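PDB 5INW: putative angiotensinogen from Lampetra fluviatilis, which is a serpin that inhibits thrombin, a reaction heparin promotes by a template mechanism, and is described here with its reactive loop cleaved. Local coordinates for residues 182-188 with 380-386; 111-116 with 242-246; 171-177 with 218-223. The protein carries 1 engineered substitution. One frame throughout, in Å; residues are numbered along the deposited sequence.

In the fold
The three contacts divide the serpin fold between its central sheet and its periphery. Contacts 2 and 3 have centres 10 Å apart and share that sheet, in which strands 168-179 and 238-251 are neighbours, joined for instance by Val243 N and Val175 O at 2.8 Å. Helix 110-122 packs behind the sheet in contact 2, and the end of helix 208-221 lies across its front in contact 3. Strand 405-417, the inserted part of the cleaved reactive loop, pairs with strand 238-251 directly beside contact 2. Contact 1 is remote, its centre about 21 Å from that of contact 2 and 22 Å from that of contact 3, although its helix 186-196 follows strand 168-179 in the chain.

Contact 1. Residues 182-188 with 380-386; sequences LWLYRQF and SRITGMQ
An ST turn built on Thr383 joins the loop before strand 389-401 to the approach of helix 186-196, and its hydroxyl works in two directions. Thr383 OG1 donates to Trp183 O at 2.7 Å, nearly along the C=O axis, and accepts from Met385 N at 2.9 Å. The torsion that sets OG1 opposite its own backbone N (chi1 178°) lets one oxygen reach both. Two residues on from Trp183, and one back from Thr383, N-cap Tyr185 N donates to Ile382 O at 3.1 Å, almost straight (167°). With a valine at Thr383, Trp183 O and Met385 N would probably both lose their hydroxyl partner and the turn its brace. The Tyr185 ring turns its edge to the carbonyl oxygens of Ser380 and Arg381. Toward the interior, Ile382 CG1 lies over one face of the Phe188 ring, 4.2 Å from its centroid (CH-pi), Ile382 CG2 meets Leu184 CD2, and Leu182 CD1 touches Thr383 CG2. At the outer end Met385 SD lies obliquely to the Trp183 indole. The arrangement is that of a loop leading into a helix N-cap, held by an ST turn and a backbone bond beside it, at the periphery of the serpin fold.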
# COMPACT_ATOMS: atom_id res chain seq x y z
N LEU A 182 20.80 15.60 17.63
CA LEU A 182 20.99 14.18 17.85
C LEU A 182 21.99 13.59 16.87
O LEU A 182 21.71 13.54 15.66
CB LEU A 182 19.64 13.45 17.73
CG LEU A 182 19.69 11.94 17.81
CD1 LEU A 182 20.08 11.53 19.22
CD2 LEU A 182 18.38 11.32 17.39
N TRP A 183 23.09 13.06 17.43
CA TRP A 183 24.17 12.43 16.68
C TRP A 183 23.68 11.07 16.14
O TRP A 183 23.12 10.27 16.87
CB TRP A 183 25.46 12.23 17.53
CG TRP A 183 26.22 13.59 17.88
CD1 TRP A 183 25.63 14.79 18.19
CD2 TRP A 183 27.65 13.86 17.83
NE1 TRP A 183 26.58 15.78 18.34
CE2 TRP A 183 27.83 15.25 18.12
CE3 TRP A 183 28.80 13.08 17.56
CZ2 TRP A 183 29.11 15.86 18.19
CZ3 TRP A 183 30.08 13.70 17.61
CH2 TRP A 183 30.21 15.08 17.93
N LEU A 184 23.93 10.84 14.85
CA LEU A 184 23.58 9.62 14.17
C LEU A 184 24.85 8.91 13.72
O LEU A 184 25.85 9.55 13.31
CB LEU A 184 22.71 9.95 12.97
CG LEU A 184 21.44 10.76 13.29
CD1 LEU A 184 20.68 10.98 12.00
CD2 LEU A 184 20.47 10.09 14.27
N TYR A 185 24.82 7.59 13.79
CA TYR A 185 25.91 6.82 13.25
C TYR A 185 25.90 6.93 11.75
O TYR A 185 24.83 6.94 11.13
CB TYR A 185 25.78 5.36 13.63
CG TYR A 185 26.00 5.09 15.10
CD1 TYR A 185 27.22 5.39 15.73
CD2 TYR A 185 25.02 4.48 15.84
CE1 TYR A 185 27.43 5.12 17.07
CE2 TYR A 185 25.21 4.19 17.16
CZ TYR A 185 26.40 4.50 17.78
OH TYR A 185 26.51 4.11 19.11
N ARG A 186 27.09 7.00 11.16
CA ARG A 186 27.21 7.15 9.72
C ARG A 186 26.83 5.90 8.89
O ARG A 186 26.42 6.01 7.72
CB ARG A 186 28.61 7.55 9.38
CG ARG A 186 28.70 8.01 7.96
CD ARG A 186 30.09 8.50 7.74
NE ARG A 186 31.06 7.40 7.74
CZ ARG A 186 32.35 7.58 7.55
NH1 ARG A 186 32.84 8.82 7.38
NH2 ARG A 186 33.16 6.53 7.54
N GLN A 187 26.94 4.73 9.49
CA GLN A 187 26.63 3.52 8.77
C GLN A 187 25.11 3.49 8.57
O GLN A 187 24.59 3.03 7.50
CB GLN A 187 27.20 2.29 9.49
CG GLN A 187 28.72 2.21 9.52
CD GLN A 187 29.36 2.81 10.77
OE1 GLN A 187 28.74 3.59 11.52
NE2 GLN A 187 30.65 2.49 10.98
N PHE A 188 24.41 4.04 9.55
CA PHE A 188 22.98 4.23 9.42
C PHE A 188 22.61 5.24 8.33
O PHE A 188 21.76 4.95 7.50
CB PHE A 188 22.35 4.65 10.74
CG PHE A 188 20.90 4.99 10.61
CD1 PHE A 188 19.94 3.96 10.54
CD2 PHE A 188 20.48 6.30 10.55
CE1 PHE A 188 18.58 4.24 10.45
CE2 PHE A 188 19.10 6.60 10.44
CZ PHE A 188 18.16 5.57 10.38
N SER A 380 19.74 0.70 18.34
CA SER A 380 21.05 1.19 18.71
C SER A 380 21.98 1.41 17.53
O SER A 380 23.08 1.95 17.75
CB SER A 380 21.70 0.23 19.72
OG SER A 380 22.20 -0.94 19.10
N ARG A 381 21.60 0.93 16.33
CA ARG A 381 22.35 1.23 15.10
C ARG A 381 22.07 2.64 14.63
O ARG A 381 22.82 3.15 13.81
CB ARG A 381 22.04 0.25 13.95
CG ARG A 381 22.73 -1.13 13.99
CD ARG A 381 22.41 -1.94 12.72
NE ARG A 381 22.74 -3.36 12.83
CZ ARG A 381 23.73 -4.01 12.21
NH1 ARG A 381 24.56 -3.42 11.34
NH2 ARG A 381 23.91 -5.32 12.45
N ILE A 382 21.00 3.27 15.13
CA ILE A 382 20.68 4.66 14.78
C ILE A 382 21.59 5.63 15.51
O ILE A 382 22.20 6.50 14.91
CB ILE A 382 19.22 5.05 15.11
CG1 ILE A 382 18.25 4.17 14.34
CG2 ILE A 382 18.89 6.50 14.72
CD1 ILE A 382 16.79 4.38 14.71
N THR A 383 21.60 5.51 16.83
CA THR A 383 22.45 6.36 17.69
C THR A 383 22.68 5.72 19.02
O THR A 383 21.85 4.96 19.47
CB THR A 383 21.82 7.74 17.92
OG1 THR A 383 22.64 8.50 18.80
CG2 THR A 383 20.44 7.63 18.52
N GLY A 384 23.81 5.97 19.64
CA GLY A 384 24.02 5.54 21.00
C GLY A 384 23.67 6.64 21.98
O GLY A 384 23.59 6.36 23.15
N MET A 385 23.50 7.88 21.52
CA MET A 385 23.25 9.05 22.40
C MET A 385 21.95 8.92 23.19
O MET A 385 21.81 9.58 24.20
CB MET A 385 23.15 10.37 21.59
CG MET A 385 24.17 11.47 21.82
SD MET A 385 23.37 12.98 21.14
CE MET A 385 22.51 13.69 22.56
N GLN A 386 21.01 8.11 22.68
CA GLN A 386 19.70 7.90 23.28
C GLN A 386 19.17 6.49 23.01
O GLN A 386 19.53 5.86 22.01
CB GLN A 386 18.68 8.87 22.67
CG GLN A 386 18.73 10.34 23.05
CD GLN A 386 17.58 11.15 22.45
OE1 GLN A 386 16.72 10.62 21.79
NE2 GLN A 386 17.52 12.42 22.75

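Contact 2. Residues 111-116 with 242-246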
# COMPACT_ATOMS: atom_id res chain seq x y z
N LEU A 111 4.21 -1.86 -0.21
CA LEU A 111 5.52 -1.22 -0.48
C LEU A 111 5.85 -0.05 0.43
O LEU A 111 7.00 0.11 0.85
CB LEU A 111 5.60 -0.68 -1.91
CG LEU A 111 5.75 -1.70 -3.02
CD1 LEU A 111 5.73 -0.94 -4.33
CD2 LEU A 111 7.02 -2.53 -2.92
N SER A 112 4.84 0.81 0.65
CA SER A 112 5.03 1.98 1.48
C SER A 112 5.37 1.54 2.88
O SER A 112 6.32 2.05 3.49
CB SER A 112 3.77 2.86 1.53
OG SER A 112 4.03 4.06 2.24
N ILE A 113 4.61 0.58 3.38
CA ILE A 113 4.83 0.12 4.72
C ILE A 113 6.17 -0.62 4.84
O ILE A 113 6.89 -0.46 5.83
CB ILE A 113 3.66 -0.72 5.23
CG1 ILE A 113 2.39 0.12 5.27
CG2 ILE A 113 3.94 -1.21 6.68
CD1 ILE A 113 1.12 -0.66 5.58
N ALA A 114 6.51 -1.43 3.84
CA ALA A 114 7.81 -2.14 3.85
C ALA A 114 9.00 -1.18 3.79
O ALA A 114 10.04 -1.45 4.40
CB ALA A 114 7.88 -3.15 2.72
N SER A 115 8.84 -0.09 3.04
CA SER A 115 9.89 0.89 2.95
C SER A 115 10.12 1.56 4.28
O SER A 115 11.27 1.75 4.68
CB SER A 115 9.57 1.93 1.93
OG SER A 115 9.48 1.31 0.71
N ALA A 116 9.04 1.96 4.94
CA ALA A 116 9.20 2.64 6.20
C ALA A 116 9.84 1.69 7.22
O ALA A 116 10.75 2.08 7.94
CB ALA A 116 7.88 3.20 6.69
N ILE A 242 10.15 8.95 10.21
CA ILE A 242 10.45 8.32 8.93
C ILE A 242 9.19 8.37 8.12
O ILE A 242 8.15 8.15 8.64
CB ILE A 242 10.81 6.83 9.13
CG1 ILE A 242 12.17 6.73 9.85
CG2 ILE A 242 10.89 6.05 7.83
CD1 ILE A 242 12.40 5.39 10.53
N VAL A 243 9.31 8.65 6.83
CA VAL A 243 8.15 8.85 5.95
C VAL A 243 8.38 8.12 4.65
O VAL A 243 9.43 8.26 4.02
CB VAL A 243 7.98 10.35 5.61
CG1 VAL A 243 7.03 10.54 4.45
CG2 VAL A 243 7.55 11.11 6.84
N ASN A 244 7.43 7.31 4.26
CA ASN A 244 7.33 6.87 2.88
C ASN A 244 6.03 7.43 2.34
O ASN A 244 4.99 7.37 2.98
CB ASN A 244 7.29 5.35 2.72
CG ASN A 244 7.11 4.96 1.29
OD1 ASN A 244 6.00 4.91 0.78
ND2 ASN A 244 8.22 4.86 0.58
N VAL A 245 6.12 7.92 1.12
CA VAL A 245 4.95 8.11 0.29
C VAL A 245 5.12 7.38 -1.03
O VAL A 245 6.22 7.26 -1.54
CB VAL A 245 4.68 9.59 -0.00
CG1 VAL A 245 4.67 10.33 1.30
CG2 VAL A 245 5.74 10.17 -0.92
N ILE A 246 3.99 7.06 -1.63
CA ILE A 246 3.93 6.38 -2.90
C ILE A 246 2.68 6.84 -3.62
O ILE A 246 1.60 6.92 -3.03
CB ILE A 246 4.00 4.91 -2.63
CG1 ILE A 246 3.85 4.08 -3.86
CG2 ILE A 246 2.94 4.49 -1.63
CD1 ILE A 246 4.30 2.67 -3.50
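Ser112 and Asn244 meet at the middle of a helix-on-strand contact, where helix 110-122 runs behind strand 238-251 with short-segment axes 7.6 Å apart and nearly antiparallel, at 156°. The densest part is here and toward Ile246. Ser112 OG donates to Asn244 OD1 at 2.6 Å, tilted out of the plane of the amide carbonyl; the torsion that carries Asn244 CG opposite its backbone N (chi1 177°) extends the amide toward the helix. Its two ends have separate mates: OD1 takes the serine hydroxyl, and ND2 bonds Asn174 OD1 on the neighbouring strand while resting against Ser115 CB. Ser112 OG is further tied to Thr412 OG1 of strand 405-417, so a buried polar chain threads helix and three strands. Ile246 closes this end, CG2 on Ser112 CB at 3.7 Å and CD1 on Leu111 CB at 3.9 Å, the last two side chains crossing perpendicularly; Ile25 of the separate C-terminal peptide chain also packs on Ile246. Ser115 turns its hydroxyl inward to its own helix, where OG and N reach Leu111 O from opposite faces of that carbonyl. The other end is looser, though it has no solvent side, every touching residue being buried. There Ala116 CB comes no nearer to Ile242 CG2 than 4.3 Å, and no polar bond joins the segments. Helix 110-122, helix B of the serpin fold, on strand 238-251, one of the two strands flanking the inserted loop, is consistent with the region known as the shutter.

Contact 3. Residues 171-177 with 218-223; sequences MGKNVVF and YIEKVT
Val175 CG1 is a knob shared by two aromatic rings: it lies 3.5 Å above one face of its strand neighbour Phe177, offset toward the rim, and meets Tyr218 CE2 of the helix at 3.8 Å. Phe177 then offers its edge to the helix, slotting between two bumps there. CE1 faces Tyr218 CB at 4.3 Å, and CE2 faces Ile219 CD1 at 4.0 Å. The far flank of the tyrosine is filled from its own segment, just past the helix end, where Val222 CG2 overlies one face of the ring. The other methyl of Val222, CG1, points at the strand and is crossed perpendicularly by the methylene chain of Lys173, whose CG lies 3.7 Å away. That chain is folded, bent at chi2 (77°) and chi4 (79°), so it drapes over the valine and brings NZ back toward Asn174 O in a weak bond, with a second weak bond to Lys197 O. Beyond it Met171, also bent, lowers CE onto Thr223 CB at 3.9 Å. Thr223 spends its hydroxyl within its own segment, donating to Ile219 O from above the carbonyl plane. Helix 208-221 thus lies on the front of the sheet through methyls, methylenes and rings, with no hydrogen bond between the two segments. Such an apolar, unbonded interface is consistent with helix F of a serpin, which probably has to yield transiently as the reactive loop enters the sheet.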
# COMPACT_ATOMS: atom_id res chain seq x y z
N MET A 171 5.67 6.55 -8.40
CA MET A 171 6.72 7.37 -7.81
C MET A 171 6.69 7.03 -6.32
O MET A 171 5.62 6.91 -5.74
CB MET A 171 6.39 8.85 -8.09
CG MET A 171 7.25 9.95 -7.45
SD MET A 171 6.61 10.32 -5.79
CE MET A 171 5.65 11.82 -6.01
N GLY A 172 7.86 6.92 -5.72
CA GLY A 172 8.03 6.61 -4.32
C GLY A 172 9.18 7.41 -3.72
O GLY A 172 10.25 7.55 -4.33
N LYS A 173 8.97 7.92 -2.51
CA LYS A 173 9.93 8.78 -1.87
C LYS A 173 9.98 8.40 -0.41
O LYS A 173 8.96 8.38 0.25
CB LYS A 173 9.50 10.24 -2.08
CG LYS A 173 10.56 11.28 -1.80
CD LYS A 173 11.59 11.43 -2.92
CE LYS A 173 12.94 11.97 -2.37
NZ LYS A 173 13.78 10.93 -1.68
N ASN A 174 11.17 8.10 0.09
CA ASN A 174 11.43 8.08 1.52
C ASN A 174 12.08 9.37 2.01
O ASN A 174 12.92 9.96 1.34
CB ASN A 174 12.39 6.98 1.87
CG ASN A 174 11.91 5.66 1.39
OD1 ASN A 174 10.85 5.14 1.81
ND2 ASN A 174 12.70 5.07 0.52
N VAL A 175 11.68 9.79 3.20
CA VAL A 175 12.25 10.98 3.85
C VAL A 175 12.42 10.68 5.30
O VAL A 175 11.55 10.02 5.88
CB VAL A 175 11.36 12.22 3.67
CG1 VAL A 175 12.03 13.43 4.28
CG2 VAL A 175 11.14 12.49 2.18
N VAL A 176 13.56 11.08 5.86
CA VAL A 176 13.86 10.84 7.24
C VAL A 176 14.24 12.13 7.92
O VAL A 176 15.27 12.78 7.61
CB VAL A 176 14.97 9.78 7.42
CG1 VAL A 176 15.34 9.62 8.89
CG2 VAL A 176 14.56 8.42 6.81
N PHE A 177 13.44 12.51 8.89
CA PHE A 177 13.74 13.68 9.71
C PHE A 177 14.38 13.23 11.03
O PHE A 177 13.97 12.24 11.61
CB PHE A 177 12.46 14.47 9.97
CG PHE A 177 11.77 14.92 8.74
CD1 PHE A 177 12.25 16.01 8.03
CD2 PHE A 177 10.62 14.23 8.27
CE1 PHE A 177 11.61 16.46 6.89
CE2 PHE A 177 9.96 14.68 7.11
CZ PHE A 177 10.47 15.80 6.40
N TYR A 218 8.82 20.41 3.15
CA TYR A 218 9.85 19.60 2.51
C TYR A 218 9.26 18.45 1.72
O TYR A 218 9.72 18.16 0.62
CB TYR A 218 10.82 19.01 3.53
CG TYR A 218 12.02 18.32 2.87
CD1 TYR A 218 13.21 19.03 2.58
CD2 TYR A 218 11.98 16.97 2.55
CE1 TYR A 218 14.31 18.39 2.02
CE2 TYR A 218 13.06 16.34 1.98
CZ TYR A 218 14.21 17.05 1.70
OH TYR A 218 15.26 16.39 1.13
N ILE A 219 8.26 17.79 2.29
CA ILE A 219 7.65 16.65 1.64
C ILE A 219 6.99 17.10 0.35
O ILE A 219 7.15 16.47 -0.71
CB ILE A 219 6.68 15.92 2.57
CG1 ILE A 219 7.48 15.22 3.63
CG2 ILE A 219 5.85 14.89 1.82
CD1 ILE A 219 6.65 14.79 4.81
N GLU A 220 6.26 18.20 0.44
CA GLU A 220 5.56 18.75 -0.70
C GLU A 220 6.51 19.18 -1.81
O GLU A 220 6.24 18.93 -2.97
CB GLU A 220 4.71 19.94 -0.26
CG GLU A 220 3.70 20.36 -1.29
CD GLU A 220 2.82 21.51 -0.83
OE1 GLU A 220 2.21 21.36 0.25
OE2 GLU A 220 2.76 22.54 -1.55
N LYS A 221 7.61 19.84 -1.46
CA LYS A 221 8.64 20.25 -2.42
C LYS A 221 9.09 19.06 -3.24
O LYS A 221 9.06 19.08 -4.46
CB LYS A 221 9.84 20.94 -1.69
CG LYS A 221 9.59 22.41 -1.35
CD LYS A 221 10.67 22.89 -0.38
CE LYS A 221 10.54 24.37 -0.06
NZ LYS A 221 11.87 25.01 0.20
N VAL A 222 9.39 17.98 -2.56
CA VAL A 222 9.93 16.79 -3.20
C VAL A 222 8.89 15.85 -3.91
O VAL A 222 9.24 14.79 -4.39
CB VAL A 222 10.77 16.02 -2.16
CG1 VAL A 222 11.42 14.79 -2.76
CG2 VAL A 222 11.88 16.91 -1.60
N THR A 223 7.61 16.19 -3.98
CA THR A 223 6.58 15.27 -4.49
C THR A 223 5.56 16.06 -5.35
O THR A 223 4.37 15.72 -5.41
CB THR A 223 5.91 14.55 -3.29
OG1 THR A 223 5.25 15.49 -2.42
CG2 THR A 223 6.92 13.78 -2.45